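Local coordinates for ABC transporter, periplasmic solute-binding protein (PDB 4WED) that probably binds a solute, perhaps a peptide or a nickel-containing ligand, in the periplasm and delivers it to an ABC importer, at residues V276-P281 against G447-D452; A303-V308 against P490-P495; L421-P426 against L433-L438; I460-A465 against E472-K477; Y479-L482 against D486-A489. All coordinates share one frame; numbering follows the deposited sequence.

Contact 1 of 5, residues V276-P281 against G447-D452; sequences VMAFNP and GKLVTD
Leu-449 reaches from a loop onto strand 274-279, where its methyls settle on Val-276 and Ala-278. Its CB lies against the main-chain oxygen of Leu-436, and CG carries the chain past Ile-488 of strand 488-500. Beyond that branch point CD1 does most of the touching: it stands 3.7 Å from Ala-278 CB and 4.0 Å from Val-276 CG1. The second methyl, Leu-449 CD2, also meets Val-276 CG1, at 4.1 Å, so this one valine methyl faces both ends of the fork. Val-276 presents it because CG1 stands anti to the backbone N (chi1 -176°), and the two branched side chains cross at about a right angle. Val-276 and Ala-278 are two apart on an extended strand, and both point their CB toward the loop, so they present one face. Strand 274-279 is an inner strand of an antiparallel sheet: Val-276 and Ala-278 bond through their backbones to strand 417-421, while the selenomethionine at Met-277 bonds to Ala-489. The loop therefore covers a face of the sheet instead of extending it, and no direct hydrogen bond joins the segments. A water fills the polar role between them. It accepts from Phe-279 N at 2.7 Å and donates to Leu-449 O at 2.8 Å, satisfying a strand N-H and a loop carbonyl that lie too far apart to bond directly. Met-277, whose CB points away from the loop, packs with Phe-279 on helix 290-299.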
# COMPACT_ATOMS: atom_id res chain seq x y z
N VAL A 276 -1.84 10.87 -7.57
CA VAL A 276 -1.02 12.07 -7.62
C VAL A 276 -1.00 12.50 -9.06
O VAL A 276 -0.85 11.67 -9.95
CB VAL A 276 0.44 11.79 -7.19
CG1 VAL A 276 1.26 13.06 -7.15
CG2 VAL A 276 0.46 11.15 -5.82
N MSE A 277 -1.16 13.78 -9.29
CA MSE A 277 -0.95 14.27 -10.62
C MSE A 277 0.48 14.76 -10.75
O MSE A 277 1.03 15.39 -9.85
CB MSE A 277 -1.92 15.36 -10.91
CG MSE A 277 -1.86 15.61 -12.41
SE MSE A 277 -3.26 16.92 -12.83
CE MSE A 277 -2.53 18.49 -11.87
N ALA A 278 1.06 14.44 -11.90
CA ALA A 278 2.42 14.73 -12.24
C ALA A 278 2.48 15.83 -13.28
O ALA A 278 1.57 16.00 -14.10
CB ALA A 278 3.07 13.48 -12.82
N PHE A 279 3.59 16.56 -13.25
CA PHE A 279 3.82 17.70 -14.12
C PHE A 279 4.99 17.34 -14.99
O PHE A 279 5.94 16.77 -14.49
CB PHE A 279 4.24 18.92 -13.28
CG PHE A 279 3.14 19.49 -12.42
CD1 PHE A 279 2.02 20.06 -13.00
CD2 PHE A 279 3.24 19.48 -11.03
CE1 PHE A 279 1.01 20.59 -12.22
CE2 PHE A 279 2.23 19.99 -10.24
CZ PHE A 279 1.10 20.56 -10.84
N ASN A 280 4.95 17.74 -16.25
CA ASN A 280 6.13 17.55 -17.08
C ASN A 280 6.66 18.83 -17.70
O ASN A 280 6.36 19.14 -18.86
CB ASN A 280 5.85 16.58 -18.17
CG ASN A 280 7.10 16.24 -18.94
OD1 ASN A 280 8.20 16.67 -18.57
ND2 ASN A 280 6.94 15.51 -19.99
N PRO A 281 7.47 19.58 -16.92
CA PRO A 281 7.89 20.92 -17.41
C PRO A 281 8.89 20.84 -18.57
O PRO A 281 9.00 21.78 -19.34
CB PRO A 281 8.48 21.59 -16.17
CG PRO A 281 8.67 20.51 -15.14
CD PRO A 281 7.83 19.32 -15.51
N GLY A 447 8.06 4.74 -14.94
CA GLY A 447 7.72 6.17 -15.15
C GLY A 447 8.18 7.04 -13.96
O GLY A 447 8.42 6.52 -12.87
N LYS A 448 8.30 8.35 -14.14
CA LYS A 448 8.71 9.28 -13.05
C LYS A 448 7.74 10.42 -12.79
O LYS A 448 7.36 11.18 -13.69
CB LYS A 448 10.06 9.91 -13.37
CG LYS A 448 11.21 8.92 -13.50
CD LYS A 448 11.67 8.54 -12.11
CE LYS A 448 12.51 7.28 -12.09
NZ LYS A 448 13.00 7.06 -10.70
N LEU A 449 7.37 10.56 -11.54
CA LEU A 449 6.67 11.75 -11.02
C LEU A 449 7.46 13.04 -11.19
O LEU A 449 6.97 14.04 -11.72
CB LEU A 449 6.38 11.55 -9.53
CG LEU A 449 5.03 11.93 -8.94
CD1 LEU A 449 3.85 11.49 -9.78
CD2 LEU A 449 4.95 11.30 -7.55
N VAL A 450 8.70 13.01 -10.75
CA VAL A 450 9.51 14.20 -10.77
C VAL A 450 11.00 13.83 -10.76
O VAL A 450 11.42 12.99 -9.98
CB VAL A 450 9.14 15.10 -9.57
CG1 VAL A 450 9.13 14.30 -8.28
CG2 VAL A 450 10.08 16.28 -9.46
N THR A 451 11.78 14.44 -11.64
CA THR A 451 13.21 14.13 -11.72
C THR A 451 14.04 15.40 -11.68
O THR A 451 14.11 16.12 -12.68
CB THR A 451 13.57 13.33 -12.99
OG1 THR A 451 12.97 13.94 -14.15
CG2 THR A 451 13.11 11.89 -12.84
N ASP A 452 14.64 15.67 -10.53
CA ASP A 452 15.61 16.76 -10.41
C ASP A 452 16.90 16.20 -9.80
O ASP A 452 17.05 16.10 -8.57
CB ASP A 452 15.04 17.92 -9.60
CG ASP A 452 15.80 19.22 -9.82
OD1 ASP A 452 16.91 19.25 -10.41
OD2 ASP A 452 15.28 20.26 -9.39
O HOH W 1 5.11 16.07 -11.03

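Contact 2 of 5, residues A303-V308 against P490-P495; sequences AAISKV and PLVYVP
Val-492 and Ile-305 carry an almost entirely apolar contact between strand 488-500 and helix 302-310. The touching branch of the valine is CG1, which stands anti to its own carbonyl carbon (chi1 -69°) and is thereby aimed at the helix surface. It reaches Ile-305 CB at 4.2 Å and Ser-306 CB at 4.3 Å, resting against two consecutive helix residues. Ile-305 adds its short branch, with CG2 4.3 Å from Val-492 CG1. These separations are those of loose van der Waals packing, in keeping with the modest 147 Å² buried in all and with a closest CA pair, Ser-306 and Val-492, 6.9 Å apart. Leu-491 points its CB bond the same way and is partly shielded by the helix, though its side chain comes no nearer than 5.0 Å to segment 303-308.

Polar groups do not bridge the two segments. Ser-306 touches the valine with CB alone, while its hydroxyl OG bonds to Ala-314 O, so the buried oxygen is satisfied next to an apolar surface. Inside the helix, Lys-307 N bonds to Ala-303 O.

Helix 302-310 thus lies against the sheet in which Val-492 pairs through its backbone with Leu-275, and Tyr-493 with Lys-315. The Ile-305 side chain also touches Ile-381 and Ile-385 of helix 378-392, so it contacts both that helix and strand 488-500.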
# COMPACT_ATOMS: atom_id res chain seq x y z
N ALA A 303 -12.16 17.44 -3.64
CA ALA A 303 -13.45 17.00 -3.13
C ALA A 303 -14.42 16.56 -4.23
O ALA A 303 -15.17 15.63 -4.04
CB ALA A 303 -14.08 18.09 -2.28
N ALA A 304 -14.40 17.26 -5.35
CA ALA A 304 -15.20 16.90 -6.52
C ALA A 304 -14.63 15.63 -7.16
O ALA A 304 -15.35 14.77 -7.64
CB ALA A 304 -15.18 18.04 -7.52
N ILE A 305 -13.30 15.50 -7.15
CA ILE A 305 -12.67 14.25 -7.61
C ILE A 305 -13.20 13.09 -6.77
O ILE A 305 -13.54 12.02 -7.30
CB ILE A 305 -11.14 14.25 -7.43
CG1 ILE A 305 -10.49 15.48 -8.05
CG2 ILE A 305 -10.53 12.98 -8.02
CD1 ILE A 305 -10.14 15.33 -9.49
N SER A 306 -13.28 13.30 -5.46
CA SER A 306 -13.67 12.23 -4.58
C SER A 306 -15.11 11.86 -4.79
O SER A 306 -15.43 10.67 -4.74
CB SER A 306 -13.47 12.61 -3.14
OG SER A 306 -14.21 11.73 -2.33
N LYS A 307 -15.98 12.87 -5.01
CA LYS A 307 -17.43 12.69 -5.27
C LYS A 307 -17.68 11.83 -6.52
O LYS A 307 -18.32 10.79 -6.46
CB LYS A 307 -18.13 14.07 -5.46
CG LYS A 307 -19.65 14.03 -5.51
CD LYS A 307 -20.32 15.25 -6.19
N VAL A 308 -17.13 12.27 -7.65
CA VAL A 308 -17.38 11.66 -8.93
C VAL A 308 -16.76 10.27 -8.99
O VAL A 308 -17.38 9.31 -9.42
CB VAL A 308 -16.86 12.56 -10.07
CG1 VAL A 308 -17.01 11.90 -11.42
CG2 VAL A 308 -17.58 13.90 -10.08
N PRO A 490 -0.68 15.96 -5.29
CA PRO A 490 -1.49 14.87 -4.74
C PRO A 490 -2.96 15.23 -4.80
O PRO A 490 -3.31 16.35 -4.56
CB PRO A 490 -1.01 14.77 -3.29
CG PRO A 490 0.30 15.47 -3.23
CD PRO A 490 0.22 16.55 -4.27
N LEU A 491 -3.81 14.30 -5.20
CA LEU A 491 -5.21 14.63 -5.42
C LEU A 491 -6.08 14.08 -4.29
O LEU A 491 -6.51 14.83 -3.44
CB LEU A 491 -5.61 14.10 -6.78
CG LEU A 491 -4.83 14.74 -7.92
CD1 LEU A 491 -5.30 14.13 -9.22
CD2 LEU A 491 -5.10 16.23 -7.93
N VAL A 492 -6.22 12.77 -4.21
CA VAL A 492 -6.95 12.10 -3.16
C VAL A 492 -6.19 10.84 -2.67
O VAL A 492 -5.34 10.29 -3.39
CB VAL A 492 -8.33 11.65 -3.65
CG1 VAL A 492 -9.26 12.84 -3.92
CG2 VAL A 492 -8.16 10.80 -4.90
N TYR A 493 -6.49 10.43 -1.45
CA TYR A 493 -6.16 9.12 -0.97
C TYR A 493 -7.23 8.17 -1.45
O TYR A 493 -8.46 8.45 -1.42
CB TYR A 493 -6.01 9.14 0.56
CG TYR A 493 -5.03 10.22 1.02
CD1 TYR A 493 -3.76 10.26 0.51
CD2 TYR A 493 -5.41 11.21 1.92
CE1 TYR A 493 -2.86 11.24 0.88
CE2 TYR A 493 -4.52 12.22 2.31
CZ TYR A 493 -3.24 12.22 1.77
OH TYR A 493 -2.31 13.17 2.10
N VAL A 494 -6.78 7.02 -1.92
CA VAL A 494 -7.68 6.02 -2.50
C VAL A 494 -8.27 5.15 -1.38
O VAL A 494 -7.56 4.36 -0.77
CB VAL A 494 -6.89 5.15 -3.49
CG1 VAL A 494 -7.74 4.02 -4.06
CG2 VAL A 494 -6.34 6.01 -4.62
N PRO A 495 -9.57 5.27 -1.11
CA PRO A 495 -10.08 4.59 0.08
C PRO A 495 -10.23 3.09 -0.13
O PRO A 495 -10.23 2.60 -1.26
CB PRO A 495 -11.44 5.22 0.25
CG PRO A 495 -11.91 5.36 -1.17
CD PRO A 495 -10.68 5.65 -2.00

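Contact 3 of 5, residues L421-P426 against L433-L438; sequences LTYGAP and LVALCL
Ala-435 is the first residue of segment 433-438 to meet segment 421-426, and it does so with its lone methyl against the phenolic end of Tyr-423. Its CB lies 3.3 Å from Tyr-423 OH and 3.7 Å from CZ of that ring, while Tyr-423 CE2 follows at 3.8 Å. The methyl thus sits at the outer end of the tyrosine, toward the CE2 side. Tyr-423 gets there because its CG stands anti to the carbonyl carbon (chi1 -72°), which sends the ring from the loop across to the helix. The hydroxyl makes a plain van der Waals contact with this methyl; no hydrogen bond links the segments.

Next along the helix, Leu-436 divides its two methyls between separate partners. CD1 approaches the backbone at the end of strand 417-421, 4.3 Å from Leu-421 O, and CD2 nears Tyr-423 OH more distantly, at 4.5 Å. The nearest CA atoms, those of Tyr-423 and Ala-435, are 9.3 Å apart, so the backbones stay well separated and the side chains of Tyr-423, Ala-435 and Leu-436 bridge them, the last ending on a backbone carbonyl.

At Leu-438 the chain leaves helical geometry, though Leu-438 N still bonds to Val-434 O at 3.2 Å. The ammonium group of Lys-448 takes the carbonyl oxygens of Ala-435 and Leu-438, a positive charge at the C-terminal end of a helix that should suit the helix dipole.

Near the helix start, Ser-432 OG bonds to Tyr-423 N, and Asp-428 OD2 to Gly-424 N. The arrangement is a strand-loop-helix connection: the chain leaves sheet strand 417-421, turns through a cis peptide before Pro-426, and folds helix 430-437 back over the loop, in a protein assigned to the type 2 periplasmic binding proteins.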
# COMPACT_ATOMS: atom_id res chain seq x y z
N LEU A 421 -0.14 6.57 -9.17
CA LEU A 421 -0.62 6.01 -7.93
C LEU A 421 0.59 5.58 -7.19
O LEU A 421 1.43 5.00 -7.77
CB LEU A 421 -1.47 4.77 -8.21
CG LEU A 421 -2.90 5.02 -8.69
CD1 LEU A 421 -3.45 3.72 -9.22
CD2 LEU A 421 -3.81 5.53 -7.61
N THR A 422 0.69 5.91 -5.90
CA THR A 422 1.74 5.39 -5.08
C THR A 422 1.59 3.88 -4.85
O THR A 422 0.56 3.28 -5.09
CB THR A 422 1.91 6.14 -3.72
OG1 THR A 422 0.71 6.08 -2.91
CG2 THR A 422 2.29 7.58 -3.95
N TYR A 423 2.66 3.28 -4.39
CA TYR A 423 2.72 1.86 -4.21
C TYR A 423 1.86 1.42 -3.02
O TYR A 423 1.29 0.30 -3.06
CB TYR A 423 4.18 1.42 -4.01
CG TYR A 423 5.06 1.48 -5.25
CD1 TYR A 423 4.55 1.86 -6.46
CD2 TYR A 423 6.40 1.08 -5.20
CE1 TYR A 423 5.34 1.88 -7.59
CE2 TYR A 423 7.19 1.07 -6.35
CZ TYR A 423 6.64 1.49 -7.54
OH TYR A 423 7.35 1.54 -8.71
N GLY A 424 1.77 2.24 -1.97
CA GLY A 424 0.99 1.88 -0.77
C GLY A 424 1.75 1.03 0.27
O GLY A 424 2.87 0.60 0.04
N ALA A 425 1.13 0.83 1.43
CA ALA A 425 1.74 0.05 2.50
C ALA A 425 1.89 -1.35 1.98
O ALA A 425 1.02 -1.78 1.27
CB ALA A 425 0.85 0.04 3.71
N PRO A 426 2.96 -2.08 2.32
CA PRO A 426 3.98 -1.70 3.29
C PRO A 426 5.30 -1.24 2.66
O PRO A 426 6.32 -1.24 3.33
CB PRO A 426 4.24 -3.03 4.00
CG PRO A 426 4.10 -4.05 2.90
CD PRO A 426 3.10 -3.48 1.92
N LEU A 433 9.01 6.92 -3.30
CA LEU A 433 9.98 7.97 -3.40
C LEU A 433 11.11 7.61 -4.33
O LEU A 433 11.48 8.37 -5.21
CB LEU A 433 10.59 8.29 -2.05
CG LEU A 433 9.78 9.27 -1.22
CD1 LEU A 433 10.53 9.64 0.05
CD2 LEU A 433 9.44 10.54 -2.02
N VAL A 434 11.69 6.45 -4.08
CA VAL A 434 12.81 6.02 -4.85
C VAL A 434 12.36 5.72 -6.28
O VAL A 434 12.97 6.22 -7.23
CB VAL A 434 13.45 4.78 -4.20
CG1 VAL A 434 14.37 4.07 -5.18
CG2 VAL A 434 14.23 5.19 -2.94
N ALA A 435 11.32 4.90 -6.42
CA ALA A 435 10.93 4.43 -7.74
C ALA A 435 10.39 5.56 -8.62
O ALA A 435 10.63 5.54 -9.83
CB ALA A 435 9.90 3.33 -7.62
N LEU A 436 9.70 6.53 -8.02
CA LEU A 436 9.01 7.54 -8.80
C LEU A 436 9.70 8.90 -8.79
O LEU A 436 9.32 9.79 -9.55
CB LEU A 436 7.57 7.72 -8.29
CG LEU A 436 6.66 6.49 -8.30
CD1 LEU A 436 5.28 6.90 -7.77
CD2 LEU A 436 6.51 5.85 -9.67
N CYS A 437 10.67 9.08 -7.91
CA CYS A 437 11.26 10.39 -7.74
C CYS A 437 12.77 10.46 -7.85
O CYS A 437 13.29 11.51 -8.17
CB CYS A 437 10.81 10.98 -6.42
SG CYS A 437 9.04 11.26 -6.33
N LEU A 438 13.50 9.37 -7.61
CA LEU A 438 14.95 9.41 -7.75
C LEU A 438 15.36 9.25 -9.23
O LEU A 438 15.08 8.21 -9.83
CB LEU A 438 15.60 8.32 -6.87
CG LEU A 438 17.17 8.26 -6.71
CD1 LEU A 438 17.76 9.30 -5.78
CD2 LEU A 438 17.58 6.91 -6.19

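Contact 4 of 5, residues I460-A465 against E472-K477; sequences INAATA and EPTIQK
Thr-474 lays its methyl on the peptide joining Ala-462 to Ala-463: CG2 is 3.4 Å from Ala-462 C and equally 3.4 Å from Ala-463 N. Around it stand the two alanine methyls, Ala-462 CB at 3.9 Å and Ala-463 CB at 4.1 Å from Thr-474 CG2. Ala-463 CB in turn meets the next residue of the second helix, lying 4.0 Å from Ile-475 CA and 4.3 Å from Ile-475 CG1. The small side chains account for the closeness of the backbones, with helix axes 8.3 Å apart and running nearly antiparallel at 162°.

One step further out, the rotation of Thr-474 is fixed from its own helix. Its CG2 stands anti to the backbone N, and the hydroxyl beside that N bonds to Gln-470 O, one turn earlier; the polar branch is thus held off the interface and the methyl is turned into it. On the first helix, Thr-464 OG1 likewise bonds back, to Asn-461 O.

Helices 457-465 and 471-485 form an antiparallel hairpin that packs on helix 430-437: Thr-464 touches Phe-430 and Val-434, Ile-475 also reaches Phe-430, and Ile-460 meets Cys-437.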
# COMPACT_ATOMS: atom_id res chain seq x y z
N ILE A 460 16.74 12.79 -1.51
CA ILE A 460 16.25 11.40 -1.43
C ILE A 460 17.35 10.46 -0.93
O ILE A 460 17.11 9.68 0.01
CB ILE A 460 15.65 10.88 -2.75
CG1 ILE A 460 14.42 11.72 -3.15
CG2 ILE A 460 15.24 9.41 -2.62
CD1 ILE A 460 13.93 11.45 -4.55
N ASN A 461 18.56 10.57 -1.51
CA ASN A 461 19.74 9.79 -1.09
C ASN A 461 20.07 9.94 0.40
O ASN A 461 20.41 8.97 1.09
CB ASN A 461 20.96 10.18 -1.92
CG ASN A 461 20.88 9.70 -3.37
OD1 ASN A 461 20.28 8.64 -3.68
ND2 ASN A 461 21.49 10.46 -4.27
N ALA A 462 19.98 11.16 0.89
CA ALA A 462 20.26 11.42 2.30
C ALA A 462 19.19 10.73 3.14
O ALA A 462 19.50 10.08 4.13
CB ALA A 462 20.31 12.92 2.57
N ALA A 463 17.94 10.85 2.73
CA ALA A 463 16.86 10.17 3.45
C ALA A 463 17.01 8.64 3.45
O ALA A 463 16.73 7.98 4.47
CB ALA A 463 15.55 10.55 2.86
N THR A 464 17.43 8.06 2.33
CA THR A 464 17.64 6.62 2.26
C THR A 464 18.85 6.20 3.08
O THR A 464 18.93 5.06 3.56
CB THR A 464 17.73 6.08 0.81
OG1 THR A 464 18.78 6.70 0.08
CG2 THR A 464 16.39 6.33 0.08
N ALA A 465 19.76 7.14 3.29
CA ALA A 465 20.93 6.86 4.13
C ALA A 465 20.63 7.01 5.63
O ALA A 465 21.38 6.51 6.45
CB ALA A 465 22.12 7.75 3.74
N GLU A 472 13.27 10.94 10.06
CA GLU A 472 12.11 11.83 10.00
C GLU A 472 12.45 13.24 9.49
O GLU A 472 11.92 13.65 8.46
CB GLU A 472 11.41 11.85 11.38
CG GLU A 472 9.94 12.23 11.34
CD GLU A 472 9.28 12.17 12.71
OE1 GLU A 472 9.95 11.75 13.67
OE2 GLU A 472 8.08 12.54 12.81
N PRO A 473 13.38 13.95 10.17
CA PRO A 473 13.79 15.24 9.66
C PRO A 473 14.57 15.12 8.36
O PRO A 473 14.64 16.08 7.61
CB PRO A 473 14.69 15.81 10.78
CG PRO A 473 15.29 14.61 11.41
CD PRO A 473 14.19 13.57 11.35
N THR A 474 15.20 13.98 8.08
CA THR A 474 15.92 13.89 6.80
C THR A 474 14.86 13.78 5.69
O THR A 474 14.88 14.53 4.70
CB THR A 474 16.92 12.73 6.74
OG1 THR A 474 17.77 12.79 7.89
CG2 THR A 474 17.79 12.82 5.48
N ILE A 475 13.90 12.89 5.90
CA ILE A 475 12.85 12.73 4.90
C ILE A 475 11.94 13.97 4.82
O ILE A 475 11.38 14.24 3.77
CB ILE A 475 12.02 11.46 5.15
CG1 ILE A 475 11.42 10.98 3.84
CG2 ILE A 475 10.93 11.73 6.18
CD1 ILE A 475 10.89 9.57 3.90
N GLN A 476 11.83 14.73 5.92
CA GLN A 476 11.00 15.92 5.89
C GLN A 476 11.49 16.90 4.83
O GLN A 476 10.72 17.66 4.27
CB GLN A 476 10.96 16.60 7.26
CG GLN A 476 10.00 17.78 7.35
CD GLN A 476 8.58 17.42 6.93
OE1 GLN A 476 7.98 16.52 7.50
NE2 GLN A 476 8.06 18.11 5.91
N LYS A 477 12.78 16.87 4.54
CA LYS A 477 13.37 17.77 3.57
C LYS A 477 12.98 17.40 2.15
O LYS A 477 12.82 18.27 1.29
CB LYS A 477 14.89 17.78 3.68
CG LYS A 477 15.44 18.11 5.07
CD LYS A 477 16.95 18.11 5.02
CE LYS A 477 17.46 19.40 4.39
NZ LYS A 477 18.89 19.28 4.00

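Contact 5 of 5, residues Y479-L482 against D486-A489; sequences YDWL and DAIA
Leu-482 O takes the N-H of Ala-487 in a bond of 2.9 Å that is nearly straight, 169° at the hydrogen, with the donor in the carbonyl plane. Asp-486 N lies just as near that oxygen, but its N-H is poorly aimed at it and makes no bond with that oxygen. This is the longer-range closure of a Schellman motif: Asp-486 has left the helix with a positive phi of 53°, which turns the chain so that the following N-H points back into the last turn.

The turn also folds the methyl of Ala-487 onto the helix. Ala-487 CB meets Leu-482 CD2 at 3.9 Å, the apolar pairing expected between the same two positions that share the bond. From the residue before Leu-482, Trp-481 CZ3 reaches Ala-487 CB at 3.7 Å; its CG is anti to the backbone N (chi1 -165°), which brings the six-membered part of the indole to the methyl. Leu-482 CD2 continues more loosely to Ile-488 CG2, at 4.3 Å.

Helix 471-485 is therefore terminated by complementary chemistry: a late carbonyl that helix geometry alone would leave without an in-helix donor receives a well-directed N-H, while apolar contacts cover the reversal from which strand 488-500 departs.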
# COMPACT_ATOMS: atom_id res chain seq x y z
N TYR A 479 10.03 16.26 1.44
CA TYR A 479 8.63 16.76 1.37
C TYR A 479 8.54 18.27 1.28
O TYR A 479 7.65 18.78 0.61
CB TYR A 479 7.85 16.30 2.59
CG TYR A 479 7.79 14.83 2.82
CD1 TYR A 479 7.59 13.94 1.74
CD2 TYR A 479 7.86 14.30 4.10
CE1 TYR A 479 7.46 12.57 1.94
CE2 TYR A 479 7.75 12.93 4.31
CZ TYR A 479 7.56 12.07 3.21
OH TYR A 479 7.43 10.70 3.37
N ASP A 480 9.48 18.98 1.94
CA ASP A 480 9.53 20.46 1.86
C ASP A 480 9.92 20.90 0.47
O ASP A 480 9.37 21.84 -0.09
CB ASP A 480 10.52 21.07 2.83
CG ASP A 480 10.26 20.70 4.28
OD1 ASP A 480 9.12 20.29 4.63
OD2 ASP A 480 11.21 20.82 5.10
N TRP A 481 10.89 20.21 -0.09
CA TRP A 481 11.28 20.51 -1.46
C TRP A 481 10.09 20.42 -2.42
O TRP A 481 9.80 21.33 -3.22
CB TRP A 481 12.35 19.54 -1.94
CG TRP A 481 12.98 20.03 -3.13
CD1 TRP A 481 13.98 20.94 -3.18
CD2 TRP A 481 12.62 19.74 -4.47
NE1 TRP A 481 14.29 21.22 -4.49
CE2 TRP A 481 13.47 20.49 -5.30
CE3 TRP A 481 11.66 18.92 -5.06
CZ2 TRP A 481 13.42 20.42 -6.70
CZ3 TRP A 481 11.59 18.86 -6.46
CH2 TRP A 481 12.46 19.61 -7.26
N LEU A 482 9.42 19.29 -2.34
CA LEU A 482 8.34 19.01 -3.27
C LEU A 482 7.23 20.07 -3.13
O LEU A 482 6.71 20.57 -4.13
CB LEU A 482 7.74 17.63 -3.00
CG LEU A 482 8.59 16.42 -3.34
CD1 LEU A 482 8.09 15.19 -2.59
CD2 LEU A 482 8.59 16.14 -4.83
N ASP A 486 6.29 23.02 -5.59
CA ASP A 486 5.04 22.60 -6.23
C ASP A 486 5.36 21.58 -7.31
O ASP A 486 4.94 21.72 -8.45
CB ASP A 486 4.29 23.81 -6.79
CG ASP A 486 3.72 24.72 -5.69
OD1 ASP A 486 2.70 24.30 -5.08
OD2 ASP A 486 4.28 25.84 -5.46
N ALA A 487 6.13 20.58 -6.94
CA ALA A 487 6.71 19.66 -7.90
C ALA A 487 5.76 18.57 -8.28
O ALA A 487 5.90 17.99 -9.38
CB ALA A 487 7.97 19.05 -7.35
N ILE A 488 4.81 18.30 -7.39
CA ILE A 488 3.77 17.29 -7.61
C ILE A 488 2.42 17.83 -7.17
O ILE A 488 2.38 18.80 -6.44
CB ILE A 488 4.08 15.96 -6.83
CG1 ILE A 488 4.32 16.23 -5.34
CG2 ILE A 488 5.29 15.23 -7.44
CD1 ILE A 488 4.13 15.00 -4.47
N ALA A 489 1.32 17.19 -7.59
CA ALA A 489 -0.04 17.55 -7.08
C ALA A 489 -0.80 16.31 -6.58
O ALA A 489 -1.44 15.67 -7.35
CB ALA A 489 -0.85 18.31 -8.15

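How the contacts relate
Contacts 1, 2 and 5 share the antiparallel sheet in which strands 274-279 and 488-500 are neighbours; contact 3 joins the end of its strand 417-421 to helix 430-437, and contact 4 lies in the helices beyond. Contacts 1 and 5 are the nearest pair, with centres about 10 Å apart; contacts 2 and 4 are the farthest, about 28 Å. Along the chain, contact 3 nests within the loops closed by contacts 1 and 2, and contacts 4 and 5 follow contact 1 but lie inside contact 2. Helix 471-485 links contact 4 to contact 5, and strand 488-500 carries the chain on to contact 2. Sequence-distant strands, loops and helices are thereby gathered into one part of the solute-binding protein.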